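Side-chain contacts in CELL WALL surface anchor family protein (PDB 2WW8), which serves as the adhesin of the pneumococcal pilus, a multidomain surface protein that probably recognises host cells and is built for attachment to the cell wall: residues Asn300-Leu303 / Phe304-Tyr307; Ile741-Lys745 / Asn746-Pro750; Glu844-Asp848 / Lys849-Thr853. One frame throughout, in Å; residues are numbered along the deposited sequence.

In the fold
All three contacts lie at the surface of this elongated chain, each within one continuous run of residues. Contact 1 closes a loop between strands 298-299 and 311-315, and its centre is about 146 Å from that of contact 3, on the other side of the chain's centre. Contacts 2 and 3 have centres about 10 Å apart and meet in one four-stranded sheet, where strand 736-744 runs beside strand 849-854. Their chemistry follows their place: contact 1 combines an Asx turn, a beta turn and aromatic packing, contact 2 uses asparagine, aspartate and lysine ends to fold the chain back, and contact 3 is a regular hairpin with bridging waters.

Contact 1 (Asn300-Leu303 / Phe304-Tyr307); sequences NDSL and FWNY
Ser302 and Phe304 meet through a hydrogen bond from the backbone N of Phe304 to Ser302 OG, 3.0 Å long and fairly straight at 160°. The hydroxyl reaches forward along the chain because OG stands anti to its own N, beside the carbonyl carbon (chi1 162°). From there it also approaches two rings, at 3.5 Å from Phe304 CD2 and 3.5 Å from Trp305 CD1, while Ser302 CB lies at the indole edge. A second, weak bond runs from Trp305 N to Ser302 O, closing the type I turn from Ser302 to Trp305.

Two further polar links shape the other end. Asn300 N donates to Tyr307 O at 2.8 Å, and Asn300 OD1 takes the N-H of Ser302 at 2.9 Å. Asn300 ND2 bonds Gln309 O and passes 4.0 Å from Trp305 CB; the amide plane is 29° from that of the indole.

Between the two segments the apolar packing is that of Leu303 on Phe304. Leu303 CG sits over one face of the Phe304 ring, 4.3 Å from its centroid and offset toward the rim, a CH-pi contact. Leu303 CD1, one of the two methyls on that carbon, touches Phe304 CE1.

Outside partners tie the loop down: Trp305 NE1 bonds Gly347 O and its ring meets Phe312 edge-to-face, while Tyr307 OH bonds Glu474. The whole is a compact connection between strands 298-299 and 311-315, in which an Asx turn at Asn300 leads into a type I beta turn.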
loop_
_atom_site.group_PDB
_atom_site.type_symbol
_atom_site.label_atom_id
_atom_site.label_comp_id
_atom_site.label_asym_id
_atom_site.label_seq_id
_atom_site.Cartn_x
_atom_site.Cartn_y
_atom_site.Cartn_z
ATOM N N ASN A 300 -46.273 16.007 -39.482
ATOM C CA ASN A 300 -45.488 14.918 -38.933
ATOM C C ASN A 300 -46.405 13.690 -39.015
ATOM O O ASN A 300 -47.451 13.657 -38.350
ATOM C CB ASN A 300 -45.070 15.220 -37.470
ATOM C CG ASN A 300 -44.062 14.239 -36.946
ATOM O OD1 ASN A 300 -44.009 13.097 -37.445
ATOM N ND2 ASN A 300 -43.266 14.663 -35.934
ATOM N N ASP A 301 -46.026 12.703 -39.831
ATOM C CA ASP A 301 -46.797 11.474 -39.945
ATOM C C ASP A 301 -46.489 10.433 -38.865
ATOM O O ASP A 301 -46.998 9.316 -38.942
ATOM C CB ASP A 301 -46.538 10.821 -41.308
ATOM C CG ASP A 301 -45.051 10.591 -41.575
ATOM O OD1 ASP A 301 -44.118 11.340 -41.139
ATOM O OD2 ASP A 301 -44.813 9.645 -42.333
ATOM N N SER A 302 -45.697 10.761 -37.850
ATOM C CA SER A 302 -45.360 9.766 -36.824
ATOM C C SER A 302 -46.538 9.464 -35.922
ATOM O O SER A 302 -47.276 10.357 -35.508
ATOM C CB SER A 302 -44.167 10.240 -36.028
ATOM O OG SER A 302 -44.072 9.520 -34.798
ATOM N N LEU A 303 -46.761 8.208 -35.563
ATOM C CA LEU A 303 -47.837 7.981 -34.595
ATOM C C LEU A 303 -47.523 8.441 -33.159
ATOM O O LEU A 303 -48.409 8.455 -32.308
ATOM C CB LEU A 303 -48.216 6.518 -34.620
ATOM C CG LEU A 303 -47.282 5.532 -33.936
ATOM C CD1 LEU A 303 -48.025 5.071 -32.618
ATOM C CD2 LEU A 303 -47.131 4.400 -34.983
ATOM N N PHE A 304 -46.277 8.869 -32.911
ATOM C CA PHE A 304 -45.903 9.302 -31.565
ATOM C C PHE A 304 -46.223 10.769 -31.337
ATOM O O PHE A 304 -46.165 11.238 -30.203
ATOM C CB PHE A 304 -44.428 9.023 -31.292
ATOM C CG PHE A 304 -44.062 7.578 -31.473
ATOM C CD1 PHE A 304 -44.758 6.584 -30.785
ATOM C CD2 PHE A 304 -43.072 7.227 -32.376
ATOM C CE1 PHE A 304 -44.408 5.226 -30.958
ATOM C CE2 PHE A 304 -42.729 5.882 -32.557
ATOM C CZ PHE A 304 -43.386 4.878 -31.863
ATOM N N TRP A 305 -46.578 11.471 -32.416
ATOM C CA TRP A 305 -46.737 12.921 -32.274
ATOM C C TRP A 305 -47.943 13.429 -33.042
ATOM O O TRP A 305 -48.334 12.781 -33.988
ATOM C CB TRP A 305 -45.502 13.623 -32.836
ATOM C CG TRP A 305 -44.207 13.156 -32.186
ATOM C CD1 TRP A 305 -43.315 12.242 -32.721
ATOM C CD2 TRP A 305 -43.669 13.549 -30.913
ATOM N NE1 TRP A 305 -42.245 12.062 -31.850
ATOM C CE2 TRP A 305 -42.447 12.844 -30.741
ATOM C CE3 TRP A 305 -44.081 14.435 -29.909
ATOM C CZ2 TRP A 305 -41.640 12.990 -29.591
ATOM C CZ3 TRP A 305 -43.285 14.578 -28.790
ATOM C CH2 TRP A 305 -42.082 13.856 -28.641
ATOM N N ASN A 306 -48.548 14.545 -32.644
ATOM C CA ASN A 306 -49.575 15.144 -33.542
ATOM C C ASN A 306 -49.025 15.610 -34.909
ATOM O O ASN A 306 -47.841 15.993 -35.095
ATOM C CB ASN A 306 -50.213 16.340 -32.832
ATOM C CG ASN A 306 -51.610 16.660 -33.377
ATOM O OD1 ASN A 306 -52.359 15.754 -33.750
ATOM N ND2 ASN A 306 -51.960 17.951 -33.444
ATOM N N TYR A 307 -49.900 15.665 -35.908
ATOM C CA TYR A 307 -49.437 16.042 -37.237
ATOM C C TYR A 307 -48.818 17.448 -37.310
ATOM O O TYR A 307 -48.071 17.681 -38.243
ATOM C CB TYR A 307 -50.633 15.907 -38.206
ATOM C CG TYR A 307 -51.713 16.914 -37.886
ATOM C CD1 TYR A 307 -51.615 18.224 -38.338
ATOM C CD2 TYR A 307 -52.828 16.553 -37.170
ATOM C CE1 TYR A 307 -52.627 19.162 -38.073
ATOM C CE2 TYR A 307 -53.834 17.493 -36.868
ATOM C CZ TYR A 307 -53.710 18.794 -37.324
ATOM O OH TYR A 307 -54.653 19.763 -37.055
#

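Contact 2 (Ile741-Lys745 / Asn746-Pro750); sequences IKVNK and NDKKP
Lys748 curls its side chain back on the turn that carries it, so that NZ donates to the backbone O of Lys745 at 2.9 Å, nearly in line with the C=O bond. Bends at chi2 (-52°) and chi4 bring the ammonium there, and Lys748 CD passes 4.0 Å from Val743 CG2 on the way. Lys748 itself has a left-handed backbone conformation, and its N gives a weak bond to Asn744 O.

Asn744 organises the turn from the strand side. With CG anti to the backbone N (chi1 -175°), its OD1 receives Asn746 N at 2.8 Å, in the carbonyl plane, and more weakly Asp747 N. The Asp747 and Asn744 side chains cross at about a right angle, their planar ends turned 44° apart, with Asp747 OD1 lying 3.2 Å from Asn744 CB. Asp747 OD1 also accepts Lys749 N at 2.9 Å, on the anti side but well out of the carboxylate plane, forming an Asx turn. Lys749 O in turn receives Asn744 N at 2.9 Å, and one bridge pairs Val743 with Pro750.

Strand 736-744 ends within segment 741-745, and the loop toward strand 755-761 takes in residues 746-750. On its other side the strand bonds Ile852 of strand 849-854 through Ile741 and Val743, while Lys742 NZ is covalently linked to Asn854 CG, an isopeptide cross-link between these two neighbouring strands.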
loop_
_atom_site.group_PDB
_atom_site.type_symbol
_atom_site.label_atom_id
_atom_site.label_comp_id
_atom_site.label_asym_id
_atom_site.label_seq_id
_atom_site.Cartn_x
_atom_site.Cartn_y
_atom_site.Cartn_z
ATOM N N ILE A 741 37.140 -23.221 77.960
ATOM C CA ILE A 741 38.259 -24.026 78.405
ATOM C C ILE A 741 38.143 -24.122 79.924
ATOM O O ILE A 741 38.152 -23.093 80.637
ATOM C CB ILE A 741 39.608 -23.445 77.999
ATOM C CG1 ILE A 741 39.696 -23.310 76.477
ATOM C CG2 ILE A 741 40.749 -24.362 78.507
ATOM C CD1 ILE A 741 39.911 -21.920 75.997
ATOM N N LYS A 742 37.999 -25.364 80.402
ATOM C CA LYS A 742 38.001 -25.640 81.844
ATOM C C LYS A 742 39.443 -25.569 82.364
ATOM O O LYS A 742 40.322 -26.261 81.832
ATOM C CB LYS A 742 37.468 -27.047 82.139
ATOM C CG LYS A 742 37.333 -27.280 83.681
ATOM C CD LYS A 742 36.090 -26.519 84.195
ATOM C CE LYS A 742 35.799 -26.762 85.682
ATOM N NZ LYS A 742 37.011 -26.463 86.493
ATOM N N VAL A 743 39.697 -24.761 83.393
ATOM C CA VAL A 743 41.065 -24.576 83.882
ATOM C C VAL A 743 41.166 -24.513 85.406
ATOM O O VAL A 743 40.194 -24.219 86.116
ATOM C CB VAL A 743 41.752 -23.266 83.330
ATOM C CG1 VAL A 743 41.732 -23.228 81.803
ATOM C CG2 VAL A 743 41.103 -21.998 83.944
ATOM N N ASN A 744 42.388 -24.752 85.878
ATOM C CA ASN A 744 42.772 -24.408 87.224
ATOM C C ASN A 744 42.664 -22.877 87.437
ATOM O O ASN A 744 43.241 -22.124 86.641
ATOM C CB ASN A 744 44.210 -24.904 87.416
ATOM C CG ASN A 744 44.704 -24.721 88.837
ATOM O OD1 ASN A 744 44.554 -23.673 89.450
ATOM N ND2 ASN A 744 45.296 -25.764 89.368
ATOM N N LYS A 745 41.981 -22.459 88.510
ATOM C CA LYS A 745 41.756 -21.046 88.879
ATOM C C LYS A 745 43.106 -20.334 89.025
ATOM O O LYS A 745 43.276 -19.256 88.506
ATOM C CB LYS A 745 41.048 -20.931 90.250
ATOM C CG LYS A 745 40.655 -19.507 90.613
ATOM C CD LYS A 745 40.230 -19.397 92.067
ATOM C CE LYS A 745 39.591 -18.027 92.453
ATOM N NZ LYS A 745 38.841 -17.454 91.294
ATOM N N ASN A 746 44.059 -20.964 89.703
ATOM C CA ASN A 746 45.362 -20.361 90.017
ATOM C C ASN A 746 46.410 -20.204 88.918
ATOM O O ASN A 746 47.093 -19.187 88.906
ATOM C CB ASN A 746 45.963 -21.059 91.241
ATOM C CG ASN A 746 45.032 -20.982 92.430
ATOM O OD1 ASN A 746 44.291 -20.005 92.601
ATOM N ND2 ASN A 746 45.032 -22.018 93.236
ATOM N N ASP A 747 46.537 -21.176 88.014
ATOM C CA ASP A 747 47.597 -21.138 87.001
ATOM C C ASP A 747 47.037 -21.209 85.589
ATOM O O ASP A 747 47.780 -21.260 84.628
ATOM C CB ASP A 747 48.686 -22.197 87.231
ATOM C CG ASP A 747 48.166 -23.638 87.123
ATOM O OD1 ASP A 747 47.112 -23.895 86.485
ATOM O OD2 ASP A 747 48.837 -24.540 87.682
ATOM N N LYS A 748 45.711 -21.232 85.486
ATOM C CA LYS A 748 45.005 -21.237 84.211
ATOM C C LYS A 748 45.445 -22.359 83.296
ATOM O O LYS A 748 45.270 -22.243 82.091
ATOM C CB LYS A 748 45.068 -19.857 83.524
ATOM C CG LYS A 748 44.636 -18.666 84.421
ATOM C CD LYS A 748 43.259 -18.886 85.081
ATOM C CE LYS A 748 42.492 -17.631 85.573
ATOM N NZ LYS A 748 43.150 -16.921 86.730
ATOM N N LYS A 749 45.951 -23.463 83.839
ATOM C CA LYS A 749 46.144 -24.672 83.022
ATOM C C LYS A 749 44.857 -25.477 82.743
ATOM O O LYS A 749 43.967 -25.509 83.578
ATOM C CB LYS A 749 47.184 -25.590 83.655
ATOM C CG LYS A 749 48.540 -25.574 82.997
ATOM C CD LYS A 749 49.523 -24.544 83.542
ATOM C CE LYS A 749 50.929 -24.858 82.995
ATOM N NZ LYS A 749 51.986 -23.839 83.247
ATOM N N PRO A 750 44.783 -26.160 81.586
ATOM C CA PRO A 750 43.576 -26.906 81.190
ATOM C C PRO A 750 43.330 -28.169 82.007
ATOM O O PRO A 750 44.301 -28.828 82.410
ATOM C CB PRO A 750 43.857 -27.267 79.726
ATOM C CG PRO A 750 45.402 -27.290 79.634
ATOM C CD PRO A 750 45.818 -26.146 80.520
#

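Contact 3 (Glu844-Asp848 / Lys849-Thr853); sequences EFTND and KHYIT
Phe845 and His850 lie side by side on one face of the hairpin, pointing the same way. Their planes are 30° apart but slid past each other, with centroids 5.0 Å apart, so the rings barely overlap. They meet obliquely, Phe845 CD1 lying 3.4 Å from His850 ND1. Phe845 reaches its partner with CG anti to the backbone N (chi1 -175°).

Glu844, Thr846, Lys849 and Tyr851 project from the other face. The phenol ring of Tyr851 brings its edge to the Thr846 strand, CE2 coming 3.4 Å from Thr846 O, and CE2 also touches Thr846 CB. Farther along, the Glu844 side chain crosses that of Thr853 at about a right angle, OE2 standing 3.6 Å from the Thr853 CG2 methyl.

Two waters bridge the strands on this face. One donates to Glu844 OE2 at 2.7 Å and also bonds Thr853 OG1. The other donates to Thr846 O; this water, near the plane of the phenol ring, lies 2.6 Å from Tyr851 OH and bonds it too.

Backbone pairing holds the two strands in register beneath these side chains. Glu844 and Tyr851 exchange two bonds, the shorter from Tyr851 N to Glu844 O at 2.8 Å. Thr846 and Lys849 exchange another two around the type I' turn at Asn847 and Asp848, but Lys849 N meets Thr846 O from well above the carbonyl plane.

Beyond the hairpin, Tyr843 OH bonds His850 ND1, and Lys748 makes a long, weak ion pair with Glu844 OE1. Thr846 O accepts from both Lys849 N and a water, so at the turn direct pairing is combined with one solvent bridge; a second lies farther along, between Glu844 and Thr853, where the carboxylate probably gains some stabilisation from the nearby lysine charge.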
loop_
_atom_site.group_PDB
_atom_site.type_symbol
_atom_site.label_atom_id
_atom_site.label_comp_id
_atom_site.label_asym_id
_atom_site.label_seq_id
_atom_site.Cartn_x
_atom_site.Cartn_y
_atom_site.Cartn_z
ATOM N N GLU A 844 35.337 -16.612 83.271
ATOM C CA GLU A 844 36.196 -15.460 82.955
ATOM C C GLU A 844 36.335 -15.411 81.432
ATOM O O GLU A 844 36.264 -16.421 80.707
ATOM C CB GLU A 844 37.582 -15.464 83.657
ATOM C CG GLU A 844 37.623 -15.680 85.231
ATOM C CD GLU A 844 39.040 -15.798 85.872
ATOM O OE1 GLU A 844 40.043 -15.299 85.283
ATOM O OE2 GLU A 844 39.174 -16.318 87.024
ATOM N N PHE A 845 36.521 -14.185 80.969
ATOM C CA PHE A 845 36.643 -13.888 79.551
ATOM C C PHE A 845 37.996 -13.196 79.386
ATOM O O PHE A 845 38.135 -12.044 79.810
ATOM C CB PHE A 845 35.569 -12.907 79.109
ATOM C CG PHE A 845 35.582 -12.664 77.626
ATOM C CD1 PHE A 845 35.496 -13.733 76.738
ATOM C CD2 PHE A 845 35.651 -11.376 77.112
ATOM C CE1 PHE A 845 35.507 -13.532 75.363
ATOM C CE2 PHE A 845 35.647 -11.150 75.718
ATOM C CZ PHE A 845 35.584 -12.232 74.845
ATOM N N THR A 846 38.985 -13.892 78.821
ATOM C CA THR A 846 40.350 -13.349 78.833
ATOM C C THR A 846 41.032 -13.606 77.519
ATOM O O THR A 846 41.106 -14.755 77.072
ATOM C CB THR A 846 41.239 -14.039 79.886
ATOM O OG1 THR A 846 40.645 -13.820 81.161
ATOM C CG2 THR A 846 42.695 -13.532 79.820
ATOM N N ASN A 847 41.564 -12.526 76.963
ATOM C CA ASN A 847 42.368 -12.634 75.753
ATOM C C ASN A 847 41.538 -13.445 74.726
ATOM O O ASN A 847 41.998 -14.465 74.221
ATOM C CB ASN A 847 43.736 -13.251 76.107
ATOM C CG ASN A 847 44.699 -12.232 76.742
ATOM O OD1 ASN A 847 44.349 -11.074 76.977
ATOM N ND2 ASN A 847 45.919 -12.660 76.999
ATOM N N ASP A 848 40.296 -12.997 74.508
ATOM C CA ASP A 848 39.377 -13.564 73.521
ATOM C C ASP A 848 38.822 -14.984 73.794
ATOM O O ASP A 848 38.202 -15.576 72.918
ATOM C CB ASP A 848 40.108 -13.539 72.177
ATOM C CG ASP A 848 39.225 -13.093 71.052
ATOM O OD1 ASP A 848 38.115 -12.579 71.337
ATOM O OD2 ASP A 848 39.650 -13.258 69.884
ATOM N N LYS A 849 39.031 -15.564 74.973
ATOM C CA LYS A 849 38.625 -16.953 75.228
ATOM C C LYS A 849 37.729 -17.036 76.460
ATOM O O LYS A 849 37.879 -16.236 77.369
ATOM C CB LYS A 849 39.810 -17.932 75.293
ATOM C CG LYS A 849 40.482 -18.038 73.927
ATOM C CD LYS A 849 41.682 -18.969 73.968
ATOM C CE LYS A 849 42.600 -18.752 72.760
ATOM N NZ LYS A 849 41.994 -19.109 71.447
ATOM N N HIS A 850 36.779 -17.960 76.460
ATOM C CA HIS A 850 35.870 -18.145 77.581
ATOM C C HIS A 850 36.487 -19.264 78.431
ATOM O O HIS A 850 36.772 -20.365 77.944
ATOM C CB HIS A 850 34.492 -18.594 77.050
ATOM C CG HIS A 850 33.855 -17.636 76.089
ATOM N ND1 HIS A 850 33.391 -16.394 76.472
ATOM C CD2 HIS A 850 33.591 -17.748 74.761
ATOM C CE1 HIS A 850 32.856 -15.787 75.423
ATOM N NE2 HIS A 850 32.977 -16.580 74.369
ATOM N N TYR A 851 36.699 -18.964 79.698
ATOM C CA TYR A 851 37.325 -19.880 80.626
ATOM C C TYR A 851 36.286 -20.231 81.683
ATOM O O TYR A 851 35.499 -19.373 82.108
ATOM C CB TYR A 851 38.526 -19.189 81.301
ATOM C CG TYR A 851 39.702 -19.068 80.346
ATOM C CD1 TYR A 851 40.568 -20.143 80.153
ATOM C CD2 TYR A 851 39.919 -17.890 79.594
ATOM C CE1 TYR A 851 41.633 -20.048 79.242
ATOM C CE2 TYR A 851 40.982 -17.786 78.676
ATOM C CZ TYR A 851 41.842 -18.868 78.536
ATOM O OH TYR A 851 42.887 -18.774 77.645
ATOM N N ILE A 852 36.287 -21.486 82.113
ATOM C CA ILE A 852 35.634 -21.836 83.368
ATOM C C ILE A 852 36.650 -22.352 84.389
ATOM O O ILE A 852 37.379 -23.314 84.137
ATOM C CB ILE A 852 34.515 -22.867 83.160
ATOM C CG1 ILE A 852 33.486 -22.260 82.191
ATOM C CG2 ILE A 852 33.964 -23.390 84.544
ATOM C CD1 ILE A 852 32.568 -23.323 81.660
ATOM N N THR A 853 36.698 -21.691 85.538
ATOM C CA THR A 853 37.725 -22.053 86.524
ATOM C C THR A 853 37.216 -23.071 87.582
ATOM O O THR A 853 36.027 -23.069 87.958
ATOM C CB THR A 853 38.300 -20.757 87.181
ATOM O OG1 THR A 853 37.253 -20.106 87.907
ATOM C CG2 THR A 853 38.790 -19.746 86.121
HETATM O O HOH W 1 36.999 -17.428 88.194
HETATM O O HOH W 2 43.084 -16.558 76.265
#